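Polysaccharide Lyase Family 6 (Bacteroides cellulosilyticus, PDB 6QPS) is a calcium-binding alginate lyase of polysaccharide lyase family 6, specific for mannuronic acid, from a human gut bacterium, and probably cleaves its substrate by beta-elimination. Local coordinates at residues 351-356 against 377-382; 259-264 against 281-286; 370-375 against 396-401. All coordinates share one frame; numbering follows the deposited sequence.

Interaction 1 of 3, residues 351-356 against 377-382; sequences TFLNSS and LFAGQT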
loop_
_atom_site.group_PDB
_atom_site.type_symbol
_atom_site.label_atom_id
_atom_site.label_comp_id
_atom_site.label_asym_id
_atom_site.label_seq_id
_atom_site.Cartn_x
_atom_site.Cartn_y
_atom_site.Cartn_z
ATOM N N THR A 351 -6.383 -13.216 -13.496
ATOM C CA THR A 351 -5.416 -13.950 -14.314
ATOM C C THR A 351 -4.175 -14.233 -13.486
ATOM O O THR A 351 -3.640 -13.320 -12.850
ATOM C CB THR A 351 -5.018 -13.134 -15.547
ATOM O OG1 THR A 351 -6.155 -12.941 -16.397
ATOM C CG2 THR A 351 -3.926 -13.840 -16.330
ATOM N N PHE A 352 -3.742 -15.504 -13.478
ATOM C CA PHE A 352 -2.527 -15.946 -12.800
ATOM C C PHE A 352 -1.648 -16.582 -13.864
ATOM O O PHE A 352 -1.900 -17.714 -14.298
ATOM C CB PHE A 352 -2.860 -16.926 -11.694
ATOM C CG PHE A 352 -3.829 -16.394 -10.699
ATOM C CD1 PHE A 352 -3.386 -15.680 -9.598
ATOM C CD2 PHE A 352 -5.191 -16.588 -10.859
ATOM C CE1 PHE A 352 -4.275 -15.174 -8.678
ATOM C CE2 PHE A 352 -6.089 -16.092 -9.913
ATOM C CZ PHE A 352 -5.633 -15.369 -8.843
ATOM N N LEU A 353 -0.641 -15.835 -14.291
ATOM C CA LEU A 353 0.223 -16.199 -15.406
ATOM C C LEU A 353 1.621 -16.513 -14.885
ATOM O O LEU A 353 2.298 -15.632 -14.328
ATOM C CB LEU A 353 0.239 -15.057 -16.424
ATOM C CG LEU A 353 1.111 -15.241 -17.650
ATOM C CD1 LEU A 353 0.719 -16.482 -18.462
ATOM C CD2 LEU A 353 1.096 -14.010 -18.537
ATOM N N ASN A 354 2.050 -17.761 -15.065
ATOM C CA ASN A 354 3.293 -18.230 -14.458
ATOM C C ASN A 354 3.392 -17.772 -12.995
ATOM O O ASN A 354 4.446 -17.328 -12.530
ATOM C CB ASN A 354 4.498 -17.795 -15.278
ATOM C CG ASN A 354 5.768 -18.402 -14.787
ATOM O OD1 ASN A 354 5.805 -19.572 -14.367
ATOM N ND2 ASN A 354 6.852 -17.628 -14.855
ATOM N N SER A 355 2.278 -17.922 -12.268
ATOM C CA SER A 355 2.157 -17.559 -10.861
ATOM C C SER A 355 1.274 -18.590 -10.159
ATOM O O SER A 355 0.221 -18.967 -10.672
ATOM C CB SER A 355 1.509 -16.165 -10.746
ATOM O OG SER A 355 2.290 -15.184 -11.430
ATOM N N SER A 356 1.694 -19.024 -8.969
ATOM C CA SER A 356 1.112 -20.206 -8.333
ATOM C C SER A 356 -0.245 -19.925 -7.658
ATOM O O SER A 356 -0.603 -18.784 -7.314
ATOM C CB SER A 356 2.050 -20.727 -7.248
ATOM O OG SER A 356 1.973 -19.825 -6.145
ATOM N N LEU A 377 -8.252 -17.243 -15.180
ATOM C CA LEU A 377 -7.288 -17.855 -16.091
ATOM C C LEU A 377 -6.044 -18.249 -15.294
ATOM O O LEU A 377 -5.429 -17.398 -14.637
ATOM C CB LEU A 377 -6.920 -16.884 -17.220
ATOM C CG LEU A 377 -5.819 -17.397 -18.160
ATOM C CD1 LEU A 377 -6.226 -18.661 -18.903
ATOM C CD2 LEU A 377 -5.436 -16.297 -19.144
ATOM N N PHE A 378 -5.703 -19.534 -15.330
ATOM C CA PHE A 378 -4.491 -20.080 -14.713
ATOM C C PHE A 378 -3.663 -20.591 -15.880
ATOM O O PHE A 378 -4.073 -21.518 -16.578
ATOM C CB PHE A 378 -4.889 -21.207 -13.754
ATOM C CG PHE A 378 -3.758 -21.807 -12.916
ATOM C CD1 PHE A 378 -2.824 -21.026 -12.236
ATOM C CD2 PHE A 378 -3.695 -23.171 -12.772
ATOM C CE1 PHE A 378 -1.834 -21.619 -11.456
ATOM C CE2 PHE A 378 -2.726 -23.756 -11.993
ATOM C CZ PHE A 378 -1.773 -22.972 -11.359
ATOM N N ALA A 379 -2.529 -19.939 -16.152
ATOM C CA ALA A 379 -1.794 -20.208 -17.386
ATOM C C ALA A 379 -0.296 -20.086 -17.163
ATOM O O ALA A 379 0.160 -19.467 -16.195
ATOM C CB ALA A 379 -2.226 -19.242 -18.495
ATOM N N GLY A 380 0.454 -20.631 -18.097
ATOM C CA GLY A 380 1.897 -20.549 -18.032
ATOM C C GLY A 380 2.530 -21.711 -18.780
ATOM O O GLY A 380 1.982 -22.205 -19.765
ATOM N N GLN A 381 3.716 -22.101 -18.314
ATOM C CA GLN A 381 4.470 -23.197 -18.906
ATOM C C GLN A 381 4.171 -24.466 -18.113
ATOM O O GLN A 381 3.472 -25.360 -18.604
ATOM C CB GLN A 381 5.961 -22.854 -18.911
ATOM C CG GLN A 381 6.300 -21.766 -19.918
ATOM C CD GLN A 381 5.816 -20.393 -19.474
ATOM O OE1 GLN A 381 6.174 -19.913 -18.391
ATOM N NE2 GLN A 381 4.993 -19.754 -20.308
ATOM N N THR A 382 4.673 -24.537 -16.882
ATOM C CA THR A 382 4.403 -25.610 -15.939
ATOM C C THR A 382 3.488 -25.078 -14.848
ATOM O O THR A 382 3.787 -24.018 -14.286
ATOM C CB THR A 382 5.727 -26.056 -15.298
ATOM O OG1 THR A 382 6.613 -26.562 -16.309
ATOM C CG2 THR A 382 5.481 -27.115 -14.256
HETATM O O HOH W 1 4.130 -21.485 -15.533
HETATM O O HOH W 2 0.244 -19.776 -13.432
#
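Phe352 and Phe378 sit level on neighbouring parallel strands and leave the sheet by the same face, yet their rings part company. Phe352 swings its ring beside its own backbone N (chi1 -56°), whereas Phe378 carries CG anti to N (chi1 -174°). What meets, therefore, is CB of the first and CD1 of the second: Phe352 CB lies 4.1 Å from Phe378 CD1. The Phe378 ring then turns an edge to the chain beyond the partner strand, with Ser355 O in the ring plane and 3.4 Å from Phe378 CE1. Trp404 and Phe406 both meet this ring edge-to-face.

On the other face, Thr351 and Leu377 run side by side, Thr351 CG2 touching Leu377 CD2 at 4.0 Å. One step along, Leu353 leans over so that its CD1 rests 4.0 Å from Ala379 CB; Pro430 and Met429 touch Leu377 and Ala379 from a loop.

The backbone fixes this register. Phe352 gives its N-H to Leu377 O at 2.8 Å and takes that of Ala379 N on its own O, while Asn354 N donates to Ala379 O. Asn354 leaves the strand in a left-handed conformation. Its amide and that of Gln381 pass each other with planes 65° apart, a loose contact; a water joins Asn354 OD1 to the backbone, donating to Asn354 OD1 and to Thr382 O and accepting from the backbone N-H of Gln381. Asp309, on the preceding coil, takes a hydrogen bond from Asn354 ND2. At Gly380 a CB would press on Asn354 N and, at these backbone angles, on the carbonyl O of Ala379.

Parallel strands paired in register, with one row of side chains packed inside, are characteristic of the right-handed parallel beta-helix, the fold of the chondroitinase B family.

Interaction 2 of 3, residues 259-264 against 281-286; sequences LFYESA and TFIGHN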
loop_
_atom_site.group_PDB
_atom_site.type_symbol
_atom_site.label_atom_id
_atom_site.label_comp_id
_atom_site.label_asym_id
_atom_site.label_seq_id
_atom_site.Cartn_x
_atom_site.Cartn_y
_atom_site.Cartn_z
ATOM N N LEU A 259 -0.100 -0.938 -9.626
ATOM C CA LEU A 259 0.895 -1.729 -10.352
ATOM C C LEU A 259 2.016 -2.083 -9.388
ATOM O O LEU A 259 2.598 -1.186 -8.768
ATOM C CB LEU A 259 1.483 -0.951 -11.537
ATOM C CG LEU A 259 2.640 -1.633 -12.282
ATOM C CD1 LEU A 259 2.202 -2.885 -12.991
ATOM C CD2 LEU A 259 3.245 -0.620 -13.255
ATOM N N PHE A 260 2.321 -3.388 -9.272
ATOM C CA PHE A 260 3.381 -3.911 -8.398
ATOM C C PHE A 260 4.471 -4.493 -9.293
ATOM O O PHE A 260 4.290 -5.562 -9.876
ATOM C CB PHE A 260 2.823 -4.957 -7.439
ATOM C CG PHE A 260 1.701 -4.431 -6.568
ATOM C CD1 PHE A 260 0.381 -4.478 -6.996
ATOM C CD2 PHE A 260 1.964 -3.829 -5.343
ATOM C CE1 PHE A 260 -0.654 -3.978 -6.201
ATOM C CE2 PHE A 260 0.929 -3.338 -4.557
ATOM C CZ PHE A 260 -0.371 -3.409 -4.999
ATOM N N TYR A 261 5.585 -3.768 -9.429
ATOM C CA TYR A 261 6.615 -4.064 -10.421
ATOM C C TYR A 261 7.917 -4.435 -9.734
ATOM O O TYR A 261 8.495 -3.618 -9.004
ATOM C CB TYR A 261 6.831 -2.832 -11.305
ATOM C CG TYR A 261 7.880 -2.936 -12.404
ATOM C CD1 TYR A 261 9.229 -2.664 -12.144
ATOM C CD2 TYR A 261 7.523 -3.275 -13.703
ATOM C CE1 TYR A 261 10.174 -2.726 -13.147
ATOM C CE2 TYR A 261 8.465 -3.348 -14.714
ATOM C CZ TYR A 261 9.799 -3.094 -14.427
ATOM O OH TYR A 261 10.769 -3.138 -15.410
ATOM N N GLU A 262 8.393 -5.654 -10.004
ATOM C CA GLU A 262 9.669 -6.149 -9.468
ATOM C C GLU A 262 9.774 -5.958 -7.950
ATOM O O GLU A 262 10.840 -5.634 -7.427
ATOM C CB GLU A 262 10.861 -5.497 -10.180
ATOM C CG GLU A 262 11.004 -5.929 -11.636
ATOM C CD GLU A 262 12.292 -5.447 -12.298
ATOM O OE1 GLU A 262 13.030 -4.616 -11.717
ATOM O OE2 GLU A 262 12.550 -5.905 -13.431
ATOM N N SER A 263 8.669 -6.183 -7.235
ATOM C CA SER A 263 8.586 -5.893 -5.802
ATOM C C SER A 263 8.512 -7.200 -5.023
ATOM O O SER A 263 7.552 -7.968 -5.190
ATOM C CB SER A 263 7.367 -5.003 -5.510
ATOM O OG SER A 263 7.559 -3.678 -6.008
ATOM N N ALA A 264 9.489 -7.426 -4.138
ATOM C CA ALA A 264 9.623 -8.697 -3.415
ATOM C C ALA A 264 8.701 -8.785 -2.195
ATOM O O ALA A 264 9.137 -8.974 -1.058
ATOM C CB ALA A 264 11.077 -8.913 -2.996
ATOM N N THR A 281 -2.388 -5.033 -10.943
ATOM C CA THR A 281 -1.490 -5.707 -11.871
ATOM C C THR A 281 -0.143 -5.922 -11.192
ATOM O O THR A 281 0.401 -4.999 -10.571
ATOM C CB THR A 281 -1.321 -4.854 -13.136
ATOM O OG1 THR A 281 -2.606 -4.517 -13.679
ATOM C CG2 THR A 281 -0.518 -5.601 -14.212
ATOM N N PHE A 282 0.388 -7.136 -11.334
ATOM C CA PHE A 282 1.660 -7.524 -10.728
ATOM C C PHE A 282 2.571 -8.033 -11.835
ATOM O O PHE A 282 2.228 -8.988 -12.534
ATOM C CB PHE A 282 1.497 -8.603 -9.651
ATOM C CG PHE A 282 0.548 -8.259 -8.517
ATOM C CD1 PHE A 282 -0.824 -8.224 -8.713
ATOM C CD2 PHE A 282 1.042 -8.082 -7.231
ATOM C CE1 PHE A 282 -1.690 -7.964 -7.654
ATOM C CE2 PHE A 282 0.193 -7.810 -6.171
ATOM C CZ PHE A 282 -1.177 -7.752 -6.385
ATOM N N ILE A 283 3.740 -7.399 -11.991
ATOM C CA ILE A 283 4.735 -7.769 -13.002
ATOM C C ILE A 283 6.012 -8.150 -12.249
ATOM O O ILE A 283 6.797 -7.279 -11.875
ATOM C CB ILE A 283 4.986 -6.620 -13.987
ATOM C CG1 ILE A 283 3.677 -6.173 -14.662
ATOM C CG2 ILE A 283 6.071 -6.996 -15.020
ATOM C CD1 ILE A 283 3.047 -7.160 -15.616
ATOM N N GLY A 284 6.227 -9.440 -12.005
ATOM C CA GLY A 284 7.300 -9.830 -11.105
ATOM C C GLY A 284 8.652 -10.063 -11.756
ATOM O O GLY A 284 9.670 -10.059 -11.067
ATOM N N HIS A 285 8.689 -10.308 -13.065
ATOM C CA HIS A 285 9.937 -10.636 -13.767
ATOM C C HIS A 285 10.664 -11.822 -13.126
ATOM O O HIS A 285 11.899 -11.957 -13.242
ATOM C CB HIS A 285 10.877 -9.425 -13.925
ATOM C CG HIS A 285 10.453 -8.487 -15.016
ATOM N ND1 HIS A 285 10.815 -7.157 -15.038
ATOM C CD2 HIS A 285 9.710 -8.693 -16.131
ATOM C CE1 HIS A 285 10.281 -6.578 -16.101
ATOM N NE2 HIS A 285 9.636 -7.496 -16.798
ATOM N N ASN A 286 9.898 -12.701 -12.479
ATOM C CA ASN A 286 10.435 -13.928 -11.864
ATOM C C ASN A 286 11.494 -13.647 -10.798
ATOM O O ASN A 286 12.343 -14.496 -10.512
ATOM C CB ASN A 286 10.987 -14.910 -12.908
ATOM C CG ASN A 286 9.905 -15.453 -13.821
ATOM O OD1 ASN A 286 8.881 -15.946 -13.353
ATOM N ND2 ASN A 286 10.103 -15.324 -15.128
#
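An aromatic ladder inside the parallel beta-helix joins these strands, Phe260 lying against Phe282 of the next coil. The rings form an offset stack, centroids 4.5 Å apart and planes at 16°, because both side chains swing CG beside the backbone N (chi1 -58° and -56°) and point the same way. Phe260 CD1 stands over one face of the Phe282 ring, toward its rim, with Phe282 CE2 3.4 Å away. Replacing Phe282 by an alanine would probably leave that side of the Phe260 ring without its stacking partner and open a gap in the core.

On the opposite face of the sheet, Leu259 CD1 crosses to Ile283 CG1 at 4.0 Å. Further along the chain, His285 ND1 donates a nearly straight bond to Glu262 OE2, 2.7 Å away, on that oxygen's anti lone pair and in the imidazole plane. Arg238 takes the other carboxylate oxygen in a salt bridge, while Arg467 O holds His285 NE2, so the histidine ring is fixed from both nitrogens. Three backbone bonds, among them Phe260 N to Thr281 O at 2.8 Å, set the register.

Phe236 of strand 230-237 continues the stack from Phe260, and Ile245 and Ile246 of strand 244-249, on another face of the beta-helix, pack on Phe260 in the interior. Outside, helix 433-445 lies on Leu259 and Ile283, and helix 454-465 on Tyr261.

Interaction 3 of 3, residues 370-375 against 396-401; sequences NVRFAH and GFLFLD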
loop_
_atom_site.group_PDB
_atom_site.type_symbol
_atom_site.label_atom_id
_atom_site.label_comp_id
_atom_site.label_asym_id
_atom_site.label_seq_id
_atom_site.Cartn_x
_atom_site.Cartn_y
_atom_site.Cartn_z
ATOM N N ASN A 370 -16.590 -21.356 1.986
ATOM C CA ASN A 370 -17.317 -20.444 1.097
ATOM C C ASN A 370 -16.383 -19.489 0.364
ATOM O O ASN A 370 -16.598 -18.266 0.298
ATOM C CB ASN A 370 -18.410 -19.712 1.862
ATOM C CG ASN A 370 -19.509 -20.629 2.229
ATOM O OD1 ASN A 370 -20.057 -21.299 1.344
ATOM N ND2 ASN A 370 -19.810 -20.739 3.513
ATOM N N VAL A 371 -15.333 -20.057 -0.219
ATOM C CA VAL A 371 -14.478 -19.353 -1.166
ATOM C C VAL A 371 -14.905 -19.762 -2.567
ATOM O O VAL A 371 -14.957 -20.956 -2.886
ATOM C CB VAL A 371 -13.001 -19.691 -0.945
ATOM C CG1 VAL A 371 -12.111 -18.920 -1.918
ATOM C CG2 VAL A 371 -12.599 -19.380 0.477
ATOM N N ARG A 372 -15.238 -18.797 -3.407
ATOM C CA ARG A 372 -15.583 -19.079 -4.791
ATOM C C ARG A 372 -14.400 -18.700 -5.659
ATOM O O ARG A 372 -13.884 -17.586 -5.543
ATOM C CB ARG A 372 -16.843 -18.329 -5.239
ATOM C CG ARG A 372 -17.366 -18.853 -6.595
ATOM C CD ARG A 372 -18.606 -18.095 -7.099
ATOM N NE ARG A 372 -18.223 -16.743 -7.511
ATOM C CZ ARG A 372 -18.468 -16.182 -8.695
ATOM N NH1 ARG A 372 -19.152 -16.818 -9.632
ATOM N NH2 ARG A 372 -18.020 -14.958 -8.908
ATOM N N PHE A 373 -13.928 -19.640 -6.478
ATOM C CA PHE A 373 -12.844 -19.399 -7.432
ATOM C C PHE A 373 -13.443 -19.651 -8.822
ATOM O O PHE A 373 -13.565 -20.800 -9.249
ATOM C CB PHE A 373 -11.654 -20.327 -7.099
ATOM C CG PHE A 373 -10.396 -20.015 -7.883
ATOM C CD1 PHE A 373 -10.089 -20.711 -9.048
ATOM C CD2 PHE A 373 -9.522 -19.049 -7.441
ATOM C CE1 PHE A 373 -8.914 -20.414 -9.784
ATOM C CE2 PHE A 373 -8.360 -18.745 -8.159
ATOM C CZ PHE A 373 -8.064 -19.437 -9.335
ATOM N N ALA A 374 -13.836 -18.576 -9.513
ATOM C CA ALA A 374 -14.628 -18.677 -10.728
ATOM C C ALA A 374 -14.079 -17.768 -11.823
ATOM O O ALA A 374 -13.721 -16.616 -11.575
ATOM C CB ALA A 374 -16.096 -18.310 -10.450
ATOM N N HIS A 375 -14.065 -18.279 -13.049
ATOM C CA HIS A 375 -13.767 -17.491 -14.249
ATOM C C HIS A 375 -12.366 -16.910 -14.236
ATOM O O HIS A 375 -12.115 -15.858 -14.822
ATOM C CB HIS A 375 -14.792 -16.380 -14.499
ATOM C CG HIS A 375 -16.168 -16.895 -14.712
ATOM N ND1 HIS A 375 -16.515 -17.617 -15.828
ATOM C CD2 HIS A 375 -17.284 -16.810 -13.946
ATOM C CE1 HIS A 375 -17.791 -17.955 -15.747
ATOM N NE2 HIS A 375 -18.276 -17.490 -14.607
ATOM N N GLY A 396 -14.605 -26.476 1.048
ATOM C CA GLY A 396 -14.834 -25.061 1.268
ATOM C C GLY A 396 -14.704 -24.197 0.035
ATOM O O GLY A 396 -14.931 -22.979 0.126
ATOM N N PHE A 397 -14.394 -24.779 -1.121
ATOM C CA PHE A 397 -14.203 -24.057 -2.369
ATOM C C PHE A 397 -15.252 -24.477 -3.393
ATOM O O PHE A 397 -15.626 -25.647 -3.482
ATOM C CB PHE A 397 -12.802 -24.366 -2.975
ATOM C CG PHE A 397 -11.675 -23.593 -2.359
ATOM C CD1 PHE A 397 -11.142 -23.957 -1.137
ATOM C CD2 PHE A 397 -11.125 -22.513 -3.013
ATOM C CE1 PHE A 397 -10.113 -23.232 -0.564
ATOM C CE2 PHE A 397 -10.101 -21.779 -2.439
ATOM C CZ PHE A 397 -9.596 -22.126 -1.233
ATOM N N LEU A 398 -15.709 -23.526 -4.179
ATOM C CA LEU A 398 -16.461 -23.789 -5.401
ATOM C C LEU A 398 -15.555 -23.352 -6.546
ATOM O O LEU A 398 -15.257 -22.160 -6.671
ATOM C CB LEU A 398 -17.776 -23.010 -5.400
ATOM C CG LEU A 398 -18.563 -22.966 -6.721
ATOM C CD1 LEU A 398 -18.938 -24.375 -7.172
ATOM C CD2 LEU A 398 -19.815 -22.103 -6.589
ATOM N N PHE A 399 -15.074 -24.311 -7.338
ATOM C CA PHE A 399 -14.267 -24.025 -8.524
ATOM C C PHE A 399 -15.204 -24.078 -9.720
ATOM O O PHE A 399 -15.783 -25.135 -10.003
ATOM C CB PHE A 399 -13.154 -25.055 -8.717
ATOM C CG PHE A 399 -12.171 -25.140 -7.595
ATOM C CD1 PHE A 399 -11.058 -24.311 -7.554
ATOM C CD2 PHE A 399 -12.335 -26.068 -6.601
ATOM C CE1 PHE A 399 -10.137 -24.401 -6.511
ATOM C CE2 PHE A 399 -11.402 -26.185 -5.570
ATOM C CZ PHE A 399 -10.322 -25.331 -5.522
ATOM N N LEU A 400 -15.348 -22.960 -10.433
ATOM C CA LEU A 400 -16.342 -22.854 -11.491
ATOM C C LEU A 400 -15.810 -22.116 -12.715
ATOM O O LEU A 400 -15.427 -20.950 -12.630
ATOM C CB LEU A 400 -17.572 -22.144 -10.945
ATOM C CG LEU A 400 -18.735 -22.030 -11.897
ATOM C CD1 LEU A 400 -19.249 -23.396 -12.313
ATOM C CD2 LEU A 400 -19.840 -21.226 -11.239
ATOM N N ASP A 401 -15.812 -22.798 -13.858
ATOM C CA ASP A 401 -15.563 -22.173 -15.155
ATOM C C ASP A 401 -14.253 -21.380 -15.191
ATOM O O ASP A 401 -14.174 -20.299 -15.780
ATOM C CB ASP A 401 -16.758 -21.314 -15.569
ATOM C CG ASP A 401 -18.010 -22.137 -15.840
ATOM O OD1 ASP A 401 -17.877 -23.301 -16.299
ATOM O OD2 ASP A 401 -19.132 -21.608 -15.622
HETATM O O HOH W 3 -20.394 -19.539 -14.180
HETATM O O HOH W 4 -14.917 -17.808 -17.913
#
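Val371 sets its CB over one face of the Phe397 ring, 4.1 Å from the ring centroid, in a CH-pi contact. Its CG1 branch, anti to the backbone N (chi1 -178°), comes in beside it, 3.5 Å from Phe397 CE2. Two residues on, Phe373 and Phe399 cross obliquely: Phe373 CD1 meets the edge of the Phe399 ring, at its CD1, across 4.0 Å. The other face of the sheet is more open to solvent. There the aliphatic part of Arg372 runs alongside Leu398, with Arg372 CG 4.1 Å from Leu398 CD2, before the chain bends at chi3 and lays its guanidinium over Ala374 CB.

Five backbone bonds, from Val371 N to Gly396 O through to His375 N to Leu400 O, hold these strands of two successive coils in register. Past Ala374 and Leu400, His375 CE1 rests 3.5 Å from Asp401 CB, and one water joins His375 NE2 to Asp401 OD2, donating to the carboxylate at 2.8 Å.

Further out, Asp346 fixes the end of Arg372 with a salt bridge, Tyr349 stacks on the His375 ring, and Asn402 ND2 adds a bond to Phe373 O. Strand 345-353 thus flanks 371-379 on the side away from 397-405, while strands 313-318 and 357-361, across the interior of the parallel beta-helix, pack on Phe373 and Phe397, the latter strand also on Phe399.

Overall arrangement
Going from the N terminus, interaction 2 comes first: its partners 259-264 and 281-286 close one coil before the others begin. Interaction 1 opens at 351-356, but 370-375 of interaction 3 passes before 377-382 closes it, and 396-401 then completes interaction 3, so these two cross. They share strand 371-379, which pairs back to 345-353 and forward to 397-405, tying three successive coils at different heights along that strand. Phe352 CE2 and Phe373 CE2, 3.9 Å apart, pack one against the other. Interactions 1 and 2 are in series along the chain, yet Asn354 reaches Asn286 across the intervening coil; interactions 2 and 3 do not touch.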